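Local coordinates for putative Ribokinase II (PDB 3IQ0), which probably phosphorylates a sugar substrate at the expense of ATP, as carbohydrate kinases of the pfkB (ribokinase) family do, at residues G10-E15 / I56-G61; A239-H244 / D275-L280; D254-G259 / R294-G299. All blocks are in the same frame, centred on the assembly; numbering follows the deposited sequence.

Contact 1: G10-E15 / I56-G61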
loop_
_atom_site.group_PDB
_atom_site.type_symbol
_atom_site.label_atom_id
_atom_site.label_comp_id
_atom_site.label_asym_id
_atom_site.label_seq_id
_atom_site.Cartn_x
_atom_site.Cartn_y
_atom_site.Cartn_z
ATOM N N GLY B 10 8.685 -12.752 10.369
ATOM C CA GLY B 10 8.942 -11.607 9.521
ATOM C C GLY B 10 7.796 -11.099 8.681
ATOM O O GLY B 10 6.623 -11.299 8.997
ATOM N N GLU B 11 8.156 -10.448 7.586
ATOM C CA GLU B 11 7.181 -9.855 6.695
ATOM C C GLU B 11 6.617 -10.789 5.637
ATOM O O GLU B 11 7.333 -11.595 5.045
ATOM C CB GLU B 11 7.794 -8.631 6.005
ATOM C CG GLU B 11 8.951 -8.941 5.044
ATOM C CD GLU B 11 10.290 -9.163 5.738
ATOM O OE1 GLU B 11 10.312 -9.307 6.979
ATOM O OE2 GLU B 11 11.323 -9.199 5.035
ATOM N N ILE B 12 5.313 -10.667 5.425
ATOM C CA ILE B 12 4.595 -11.417 4.409
ATOM C C ILE B 12 3.895 -10.318 3.616
ATOM O O ILE B 12 3.196 -9.481 4.190
ATOM C CB ILE B 12 3.530 -12.344 5.010
ATOM C CG1 ILE B 12 4.193 -13.558 5.661
ATOM C CG2 ILE B 12 2.563 -12.797 3.934
ATOM C CD1 ILE B 12 3.199 -14.497 6.305
ATOM N N LEU B 13 4.101 -10.299 2.309
ATOM C CA LEU B 13 3.484 -9.282 1.473
ATOM C C LEU B 13 3.166 -9.859 0.109
ATOM O O LEU B 13 3.495 -11.015 -0.172
ATOM C CB LEU B 13 4.430 -8.086 1.308
ATOM C CG LEU B 13 5.868 -8.382 0.865
ATOM C CD1 LEU B 13 6.320 -7.393 -0.188
ATOM C CD2 LEU B 13 6.780 -8.321 2.071
ATOM N N VAL B 14 2.501 -9.065 -0.726
ATOM C CA VAL B 14 2.190 -9.495 -2.079
ATOM C C VAL B 14 2.992 -8.618 -3.025
ATOM O O VAL B 14 3.303 -7.468 -2.716
ATOM C CB VAL B 14 0.684 -9.369 -2.427
ATOM C CG1 VAL B 14 -0.136 -10.318 -1.562
ATOM C CG2 VAL B 14 0.218 -7.933 -2.248
ATOM N N GLU B 15 3.354 -9.173 -4.172
ATOM C CA GLU B 15 4.120 -8.426 -5.156
ATOM C C GLU B 15 3.258 -8.255 -6.396
ATOM O O GLU B 15 2.564 -9.186 -6.798
ATOM C CB GLU B 15 5.402 -9.181 -5.515
ATOM C CG GLU B 15 6.372 -8.385 -6.377
ATOM C CD GLU B 15 7.718 -9.071 -6.531
ATOM O OE1 GLU B 15 7.994 -9.617 -7.620
ATOM O OE2 GLU B 15 8.499 -9.068 -5.557
ATOM N N ILE B 56 5.345 -20.318 10.433
ATOM C CA ILE B 56 5.806 -18.944 10.309
ATOM C C ILE B 56 4.989 -18.002 11.179
ATOM O O ILE B 56 3.777 -18.157 11.310
ATOM C CB ILE B 56 5.771 -18.467 8.823
ATOM C CG1 ILE B 56 6.349 -17.052 8.713
ATOM C CG2 ILE B 56 4.352 -18.533 8.273
ATOM C CD1 ILE B 56 6.563 -16.572 7.284
ATOM N N ILE B 57 5.670 -17.038 11.791
ATOM C CA ILE B 57 5.016 -16.049 12.646
ATOM C C ILE B 57 5.048 -14.743 11.874
ATOM O O ILE B 57 6.121 -14.210 11.605
ATOM C CB ILE B 57 5.776 -15.858 13.980
ATOM C CG1 ILE B 57 5.751 -17.157 14.789
ATOM C CG2 ILE B 57 5.145 -14.735 14.782
ATOM C CD1 ILE B 57 6.590 -17.108 16.050
ATOM N N SER B 58 3.876 -14.231 11.514
ATOM C CA SER B 58 3.803 -12.991 10.751
ATOM C C SER B 58 2.453 -12.305 10.947
ATOM O O SER B 58 1.617 -12.786 11.706
ATOM C CB SER B 58 4.030 -13.295 9.265
ATOM O OG SER B 58 4.139 -12.110 8.494
ATOM N N CYS B 59 2.256 -11.181 10.259
ATOM C CA CYS B 59 1.015 -10.415 10.341
ATOM C C CYS B 59 0.556 -9.971 8.964
ATOM O O CYS B 59 1.355 -9.480 8.179
ATOM C CB CYS B 59 1.210 -9.152 11.192
ATOM S SG CYS B 59 1.200 -9.391 12.971
ATOM N N VAL B 60 -0.726 -10.154 8.668
ATOM C CA VAL B 60 -1.286 -9.702 7.396
ATOM C C VAL B 60 -2.586 -8.979 7.727
ATOM O O VAL B 60 -3.099 -9.100 8.844
ATOM C CB VAL B 60 -1.608 -10.867 6.423
ATOM C CG1 VAL B 60 -0.343 -11.643 6.093
ATOM C CG2 VAL B 60 -2.666 -11.772 7.021
ATOM N N GLY B 61 -3.105 -8.218 6.771
ATOM C CA GLY B 61 -4.351 -7.513 6.999
ATOM C C GLY B 61 -5.518 -8.429 6.689
ATOM O O GLY B 61 -5.324 -9.553 6.222
HETATM O O HOH W 1 1.558 -8.015 5.707
HETATM O O HOH W 2 3.952 -9.268 7.836
#
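I56 begins the contact with an apolar touch: its CD1 comes to 4.1 Å from CD1 of I12, with I83 of the neighbouring strand beside both side chains. I57 contributes its backbone. Its carbonyl O accepts from G10 N at 3.2 Å, with the N-H pointing fairly straight at it (151°). This bond belongs to the side where strands 5-9 and 54-61 run parallel in the large central sheet.

At S58 the pairing passes to a side chain. OG lies anti to the backbone N (chi1 -173°), and from there it donates to G10 O at 2.7 Å, tilted 21° from the carbonyl plane. I12 lies close over this hydroxyl. Its CD1 is pressed to 3.3 Å from S58 CB, tighter than ordinary van der Waals contact, and I12 CG1 is similarly near OG.

C59 meets I12 through water. Two molecules donate to its carbonyl O: one, 2.7 Å from I12 O, also donates there, while the other accepts from I12 N and donates to S58 OG. V60 ends the series, its CG1 lying 3.8 Å from I12 CG2 as the two branched side chains pass at a slant, close to T91.

The contact thus records how two strands part. G10, at backbone angles that call for glycine, lets the chain turn out of the large sheet toward strand 13-18 of the smaller one, which in this family serves as a lid. As the strands diverge, direct backbone bonding gives way to a serine hydroxyl and then to two bridging waters, so the backbone N and O of I12 and the carbonyl O of C59 keep partners inside a wholly buried junction, beside the aliphatic packing of I56, I12 and V60.

Contact 2: A239-H244 / D275-L280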
loop_
_atom_site.group_PDB
_atom_site.type_symbol
_atom_site.label_atom_id
_atom_site.label_comp_id
_atom_site.label_asym_id
_atom_site.label_seq_id
_atom_site.Cartn_x
_atom_site.Cartn_y
_atom_site.Cartn_z
ATOM N N ALA B 239 34.935 -24.237 11.674
ATOM C CA ALA B 239 36.242 -24.270 12.311
ATOM C C ALA B 239 37.059 -25.460 11.815
ATOM O O ALA B 239 38.288 -25.403 11.762
ATOM C CB ALA B 239 36.084 -24.344 13.824
ATOM N N ASN B 240 36.369 -26.526 11.429
ATOM C CA ASN B 240 37.034 -27.737 10.978
ATOM C C ASN B 240 37.263 -27.859 9.478
ATOM O O ASN B 240 38.265 -28.433 9.047
ATOM C CB ASN B 240 36.250 -28.944 11.482
ATOM C CG ASN B 240 35.980 -28.868 12.966
ATOM O OD1 ASN B 240 34.829 -28.913 13.400
ATOM N ND2 ASN B 240 37.041 -28.737 13.755
ATOM N N GLU B 241 36.350 -27.325 8.675
ATOM C CA GLU B 241 36.517 -27.426 7.233
ATOM C C GLU B 241 36.173 -26.154 6.472
ATOM O O GLU B 241 35.666 -25.181 7.037
ATOM C CB GLU B 241 35.703 -28.604 6.693
ATOM C CG GLU B 241 34.203 -28.452 6.828
ATOM C CD GLU B 241 33.470 -29.750 6.563
ATOM O OE1 GLU B 241 33.890 -30.494 5.653
ATOM O OE2 GLU B 241 32.470 -30.024 7.259
ATOM N N GLN B 242 36.458 -26.184 5.176
ATOM C CA GLN B 242 36.223 -25.047 4.300
ATOM C C GLN B 242 36.181 -25.544 2.862
ATOM O O GLN B 242 37.101 -26.231 2.417
ATOM C CB GLN B 242 37.366 -24.047 4.469
ATOM C CG GLN B 242 37.301 -22.814 3.594
ATOM C CD GLN B 242 38.506 -21.908 3.798
ATOM O OE1 GLN B 242 39.616 -22.234 3.384
ATOM N NE2 GLN B 242 38.294 -20.774 4.454
ATOM N N PHE B 243 35.113 -25.215 2.142
ATOM C CA PHE B 243 34.993 -25.627 0.749
ATOM C C PHE B 243 33.984 -24.774 -0.006
ATOM O O PHE B 243 33.191 -24.050 0.597
ATOM C CB PHE B 243 34.624 -27.110 0.654
ATOM C CG PHE B 243 33.311 -27.451 1.278
ATOM C CD1 PHE B 243 32.126 -27.288 0.570
ATOM C CD2 PHE B 243 33.257 -27.943 2.579
ATOM C CE1 PHE B 243 30.903 -27.613 1.149
ATOM C CE2 PHE B 243 32.042 -28.270 3.168
ATOM C CZ PHE B 243 30.861 -28.106 2.451
ATOM N N HIS B 244 34.023 -24.867 -1.331
ATOM C CA HIS B 244 33.149 -24.077 -2.181
ATOM C C HIS B 244 32.662 -24.865 -3.396
ATOM O O HIS B 244 33.273 -25.861 -3.783
ATOM C CB HIS B 244 33.912 -22.800 -2.589
ATOM C CG HIS B 244 33.479 -22.202 -3.891
ATOM N ND1 HIS B 244 33.817 -22.748 -5.112
ATOM C CD2 HIS B 244 32.758 -21.088 -4.166
ATOM C CE1 HIS B 244 33.325 -21.996 -6.080
ATOM N NE2 HIS B 244 32.678 -20.982 -5.533
ATOM N N ASP B 275 25.025 -34.035 4.657
ATOM C CA ASP B 275 26.252 -33.490 5.226
ATOM C C ASP B 275 26.457 -32.101 4.626
ATOM O O ASP B 275 25.725 -31.702 3.718
ATOM C CB ASP B 275 27.476 -34.388 4.955
ATOM C CG ASP B 275 27.755 -34.609 3.471
ATOM O OD1 ASP B 275 27.570 -33.688 2.654
ATOM O OD2 ASP B 275 28.196 -35.723 3.123
ATOM N N ALA B 276 27.445 -31.363 5.121
ATOM C CA ALA B 276 27.696 -30.014 4.621
ATOM C C ALA B 276 27.903 -29.962 3.112
ATOM O O ALA B 276 27.426 -29.048 2.451
ATOM C CB ALA B 276 28.897 -29.409 5.332
ATOM N N HIS B 277 28.605 -30.950 2.573
ATOM C CA HIS B 277 28.882 -31.018 1.140
ATOM C C HIS B 277 27.640 -31.232 0.282
ATOM O O HIS B 277 27.490 -30.604 -0.767
ATOM C CB HIS B 277 29.897 -32.127 0.856
ATOM C CG HIS B 277 31.309 -31.740 1.164
ATOM N ND1 HIS B 277 32.075 -30.984 0.302
ATOM C CD2 HIS B 277 32.078 -31.958 2.258
ATOM C CE1 HIS B 277 33.254 -30.752 0.853
ATOM N NE2 HIS B 277 33.282 -31.331 2.041
ATOM N N ARG B 278 26.757 -32.125 0.716
ATOM C CA ARG B 278 25.533 -32.390 -0.028
ATOM C C ARG B 278 24.594 -31.189 0.061
ATOM O O ARG B 278 24.067 -30.718 -0.948
ATOM C CB ARG B 278 24.831 -33.625 0.535
ATOM C CG ARG B 278 25.170 -34.915 -0.170
ATOM C CD ARG B 278 24.188 -35.183 -1.299
ATOM N NE ARG B 278 23.652 -36.540 -1.221
ATOM C CZ ARG B 278 23.025 -37.032 -0.155
ATOM N NH1 ARG B 278 22.855 -36.279 0.925
ATOM N NH2 ARG B 278 22.572 -38.278 -0.161
ATOM N N ALA B 279 24.400 -30.698 1.278
ATOM C CA ALA B 279 23.524 -29.565 1.520
ATOM C C ALA B 279 23.930 -28.316 0.733
ATOM O O ALA B 279 23.072 -27.578 0.250
ATOM C CB ALA B 279 23.482 -29.261 3.010
ATOM N N LEU B 280 25.233 -28.079 0.601
ATOM C CA LEU B 280 25.694 -26.914 -0.133
ATOM C C LEU B 280 25.408 -27.041 -1.629
ATOM O O LEU B 280 25.022 -26.064 -2.275
ATOM C CB LEU B 280 27.193 -26.690 0.089
ATOM C CG LEU B 280 27.716 -25.358 -0.455
ATOM C CD1 LEU B 280 27.135 -24.216 0.358
ATOM C CD2 LEU B 280 29.237 -25.328 -0.392
#
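R278 N donates to D275 OD1 over 2.6 Å at 162°, and this N-cap bond fastens the start of helix 276-290, which presents A276 and H277 to F243, with L280 one turn on. The strand residue F243 is the hub. Its first torsion (chi1 62°) puts CG between the backbone N and the carbonyl carbon.

H277 lies over one face of the phenyl ring in a face-to-face stack, with centroids 3.6 Å apart and planes inclined by 17°. The imidazole CE1 rests 3.3 Å from F243 CD2, toward the phenyl rim. At the ring edge F243 CZ meets the start of the helix, 3.7 Å from A276 CB, with A276 O near the ring plane. L280 reaches in tip to tip, its CD2 only 3.2 Å from F243 CE1; inward it packs on F262 and W266 of helix 258-271.

The contact joins the outermost strand of the large sheet, 242-245, to helix 276-290; the short segments 242-244 and 276-280 run roughly parallel, their axes 9.9 Å apart. Y236 of the adjacent strand also meets the F243 ring. E241 OE1 lies 3.8 Å from H277 NE2, so the carboxylate would tend to favour a protonated imidazole, whereas the nearby helix N terminus would tend to oppose it; a charged H277 would add cation-pi character to the stack.

Contact 3: D254-G259 / R294-G299. With ATP (adenosine-5'-triphosphate), chain G.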
loop_
_atom_site.group_PDB
_atom_site.type_symbol
_atom_site.label_atom_id
_atom_site.label_comp_id
_atom_site.label_asym_id
_atom_site.label_seq_id
_atom_site.Cartn_x
_atom_site.Cartn_y
_atom_site.Cartn_z
ATOM N N ASP B 254 14.639 -13.911 -12.816
ATOM C CA ASP B 254 14.240 -13.164 -11.628
ATOM C C ASP B 254 15.142 -13.584 -10.467
ATOM O O ASP B 254 15.108 -14.732 -10.029
ATOM C CB ASP B 254 12.779 -13.476 -11.285
ATOM C CG ASP B 254 12.196 -12.528 -10.240
ATOM O OD1 ASP B 254 12.974 -11.932 -9.456
ATOM O OD2 ASP B 254 10.953 -12.395 -10.201
ATOM N N PRO B 255 15.970 -12.658 -9.957
ATOM C CA PRO B 255 16.873 -12.973 -8.843
ATOM C C PRO B 255 16.265 -12.821 -7.446
ATOM O O PRO B 255 16.846 -13.261 -6.457
ATOM C CB PRO B 255 18.024 -12.008 -9.075
ATOM C CG PRO B 255 17.303 -10.772 -9.546
ATOM C CD PRO B 255 16.264 -11.324 -10.517
ATOM N N THR B 256 15.090 -12.204 -7.378
ATOM C CA THR B 256 14.399 -11.945 -6.114
ATOM C C THR B 256 14.412 -13.016 -5.011
ATOM O O THR B 256 14.755 -12.723 -3.860
ATOM C CB THR B 256 12.932 -11.557 -6.378
ATOM O OG1 THR B 256 12.896 -10.324 -7.100
ATOM C CG2 THR B 256 12.169 -11.393 -5.072
ATOM N N GLY B 257 14.029 -14.246 -5.337
ATOM C CA GLY B 257 13.987 -15.276 -4.308
ATOM C C GLY B 257 15.168 -16.223 -4.193
ATOM O O GLY B 257 15.130 -17.152 -3.390
ATOM N N ALA B 258 16.211 -15.992 -4.982
ATOM C CA ALA B 258 17.388 -16.855 -4.970
ATOM C C ALA B 258 17.931 -17.139 -3.567
ATOM O O ALA B 258 18.021 -18.297 -3.150
ATOM C CB ALA B 258 18.477 -16.240 -5.830
ATOM N N GLY B 259 18.284 -16.074 -2.848
ATOM C CA GLY B 259 18.831 -16.210 -1.512
ATOM C C GLY B 259 17.897 -16.876 -0.524
ATOM O O GLY B 259 18.340 -17.655 0.323
ATOM N N ARG B 294 9.895 -16.403 -13.107
ATOM C CA ARG B 294 9.479 -15.083 -12.650
ATOM C C ARG B 294 8.484 -15.161 -11.497
ATOM O O ARG B 294 7.557 -15.971 -11.513
ATOM C CB ARG B 294 8.874 -14.297 -13.815
ATOM C CG ARG B 294 8.786 -12.802 -13.583
ATOM C CD ARG B 294 8.395 -12.081 -14.867
ATOM N NE ARG B 294 7.122 -12.577 -15.386
ATOM C CZ ARG B 294 6.550 -12.155 -16.510
ATOM N NH1 ARG B 294 7.135 -11.220 -17.249
ATOM N NH2 ARG B 294 5.386 -12.667 -16.893
ATOM N N GLY B 295 8.678 -14.303 -10.502
ATOM C CA GLY B 295 7.812 -14.308 -9.341
ATOM C C GLY B 295 8.660 -14.707 -8.154
ATOM O O GLY B 295 9.322 -15.746 -8.189
ATOM N N PRO B 296 8.638 -13.914 -7.074
ATOM C CA PRO B 296 9.404 -14.136 -5.843
ATOM C C PRO B 296 9.373 -15.548 -5.270
ATOM O O PRO B 296 10.413 -16.097 -4.895
ATOM C CB PRO B 296 8.798 -13.121 -4.867
ATOM C CG PRO B 296 8.285 -12.043 -5.760
ATOM C CD PRO B 296 7.652 -12.839 -6.873
HETATM N N MSE B 297 8.187 -16.137 -5.207
HETATM C CA MSE B 297 8.030 -17.468 -4.626
HETATM C C MSE B 297 7.663 -18.535 -5.646
HETATM O O MSE B 297 7.329 -19.659 -5.282
HETATM C CB MSE B 297 6.942 -17.405 -3.548
HETATM C CG MSE B 297 6.948 -18.555 -2.568
HETATM SE SE MSE B 297 5.451 -18.451 -1.379
HETATM C CE MSE B 297 5.782 -16.695 -0.649
ATOM N N GLU B 298 7.738 -18.193 -6.924
ATOM C CA GLU B 298 7.353 -19.133 -7.969
ATOM C C GLU B 298 8.465 -20.065 -8.440
ATOM O O GLU B 298 8.235 -20.941 -9.272
ATOM C CB GLU B 298 6.793 -18.354 -9.156
ATOM C CG GLU B 298 5.734 -17.340 -8.750
ATOM C CD GLU B 298 4.595 -17.964 -7.968
ATOM O OE1 GLU B 298 3.957 -18.902 -8.488
ATOM O OE2 GLU B 298 4.338 -17.521 -6.829
ATOM N N GLY B 299 9.664 -19.884 -7.902
ATOM C CA GLY B 299 10.775 -20.717 -8.319
ATOM C C GLY B 299 11.233 -21.771 -7.328
ATOM O O GLY B 299 12.273 -22.388 -7.545
HETATM P PG ATP G . 18.962 -11.903 -1.293
HETATM O O1G ATP G . 17.837 -11.959 -2.291
HETATM O O2G ATP G . 19.167 -10.512 -0.750
HETATM O O3G ATP G . 18.701 -12.866 -0.136
HETATM P PB ATP G . 21.557 -13.235 -1.769
HETATM O O1B ATP G . 22.797 -12.495 -2.168
HETATM O O2B ATP G . 21.373 -13.715 -0.371
HETATM O O3B ATP G . 20.265 -12.343 -2.126
HETATM P PA ATP G . 22.135 -14.584 -4.223
HETATM O O1A ATP G . 21.402 -13.727 -5.231
HETATM O O2A ATP G . 23.594 -14.424 -4.017
HETATM O O3A ATP G . 21.398 -14.442 -2.777
HETATM O "O5'" ATP G . 21.851 -16.361 -4.074
HETATM C "C5'" ATP G . 21.292 -17.568 -3.815
HETATM C "C4'" ATP G . 22.291 -18.615 -4.237
HETATM O "O4'" ATP G . 21.572 -18.894 -5.445
HETATM C "C3'" ATP G . 23.691 -18.245 -4.842
HETATM O "O3'" ATP G . 24.772 -18.287 -3.926
HETATM C "C2'" ATP G . 23.783 -19.177 -5.969
HETATM O "O2'" ATP G . 24.257 -20.457 -5.531
HETATM C "C1'" ATP G . 22.399 -19.217 -6.542
HETATM N N9 ATP G . 22.229 -18.181 -7.640
HETATM C C8 ATP G . 21.758 -16.874 -7.564
HETATM N N7 ATP G . 21.756 -16.267 -8.761
HETATM C C5 ATP G . 22.211 -17.152 -9.647
HETATM C C6 ATP G . 22.488 -17.189 -11.123
HETATM N N6 ATP G . 22.231 -16.106 -11.856
HETATM N N1 ATP G . 22.997 -18.373 -11.701
HETATM C C2 ATP G . 23.280 -19.531 -10.972
HETATM N N3 ATP G . 23.048 -19.554 -9.595
HETATM C C4 ATP G . 22.539 -18.425 -8.911
#
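The anion-hole loop of the kinase, with the family sequence DPTGAGD beginning at D254, meets the loop after helix 276-290 through the D254 carboxylate. D254 CG stands anti to the backbone N (chi1 -168°), which carries the carboxylate across to the other loop. There OD2 accepts from G295 N at 3.0 Å, the N-H pointing nearly straight (167°) and arriving on the anti side, somewhat out of the carboxylate plane. OD1 serves its own loop: T256 OG1 donates to its syn lone pair at 2.9 Å, and T256 N reaches it on the anti side at 3.0 Å, closing an Asx turn. Three donors therefore fix the rotation of a buried carboxylate, and the same aspartate sets both loops against each other.

In ribokinase-like enzymes this signature, at the N terminus of the helix that here spans 258-271, holds the phosphates of the nucleotide. The bound ATP fits that scheme: G259 CA comes to 3.4 Å from the bridging O3A, and A258 CB packs on C5' of the ribose and C8 of adenine. Having no side chain, G259 leaves room for the gamma-phosphate oxygen O3G. D254, by holding T256, acts in the second shell of this site.

Further along, T256 CG2 and P296 CB lie side by side, 3.8 Å apart and pointing the same way. G257 CA passes 3.7 Å from P296 O, an approach open to a residue without a side chain. G295, too, has backbone angles that call for glycine, and it starts the type I turn to E298, whose OE2 makes a salt bridge with R72.

Overall arrangement
From the N terminus, contact 1 comes first: it closes a loop of 40 residues, which includes strand 29-37 and helix 39-49, where the chain passes from the large sheet to the small one. Contacts 2 and 3 come later and cross, for their segments alternate: 239-244, 254-259, 275-280, 294-299. Contact 2 joins the edge strand 242-245 to helix 276-290, while contact 3 brings the start of helix 258-271 to the loop after helix 276-290. Contacts 1 and 2 lie on opposite sides of the chain's centre, about 32 Å apart between centres. Contacts 1 and 3 touch, E15 OE2 packing 3.0 Å from P296 CG, which brings the small sheet against the loop that backs the nucleotide-binding segment.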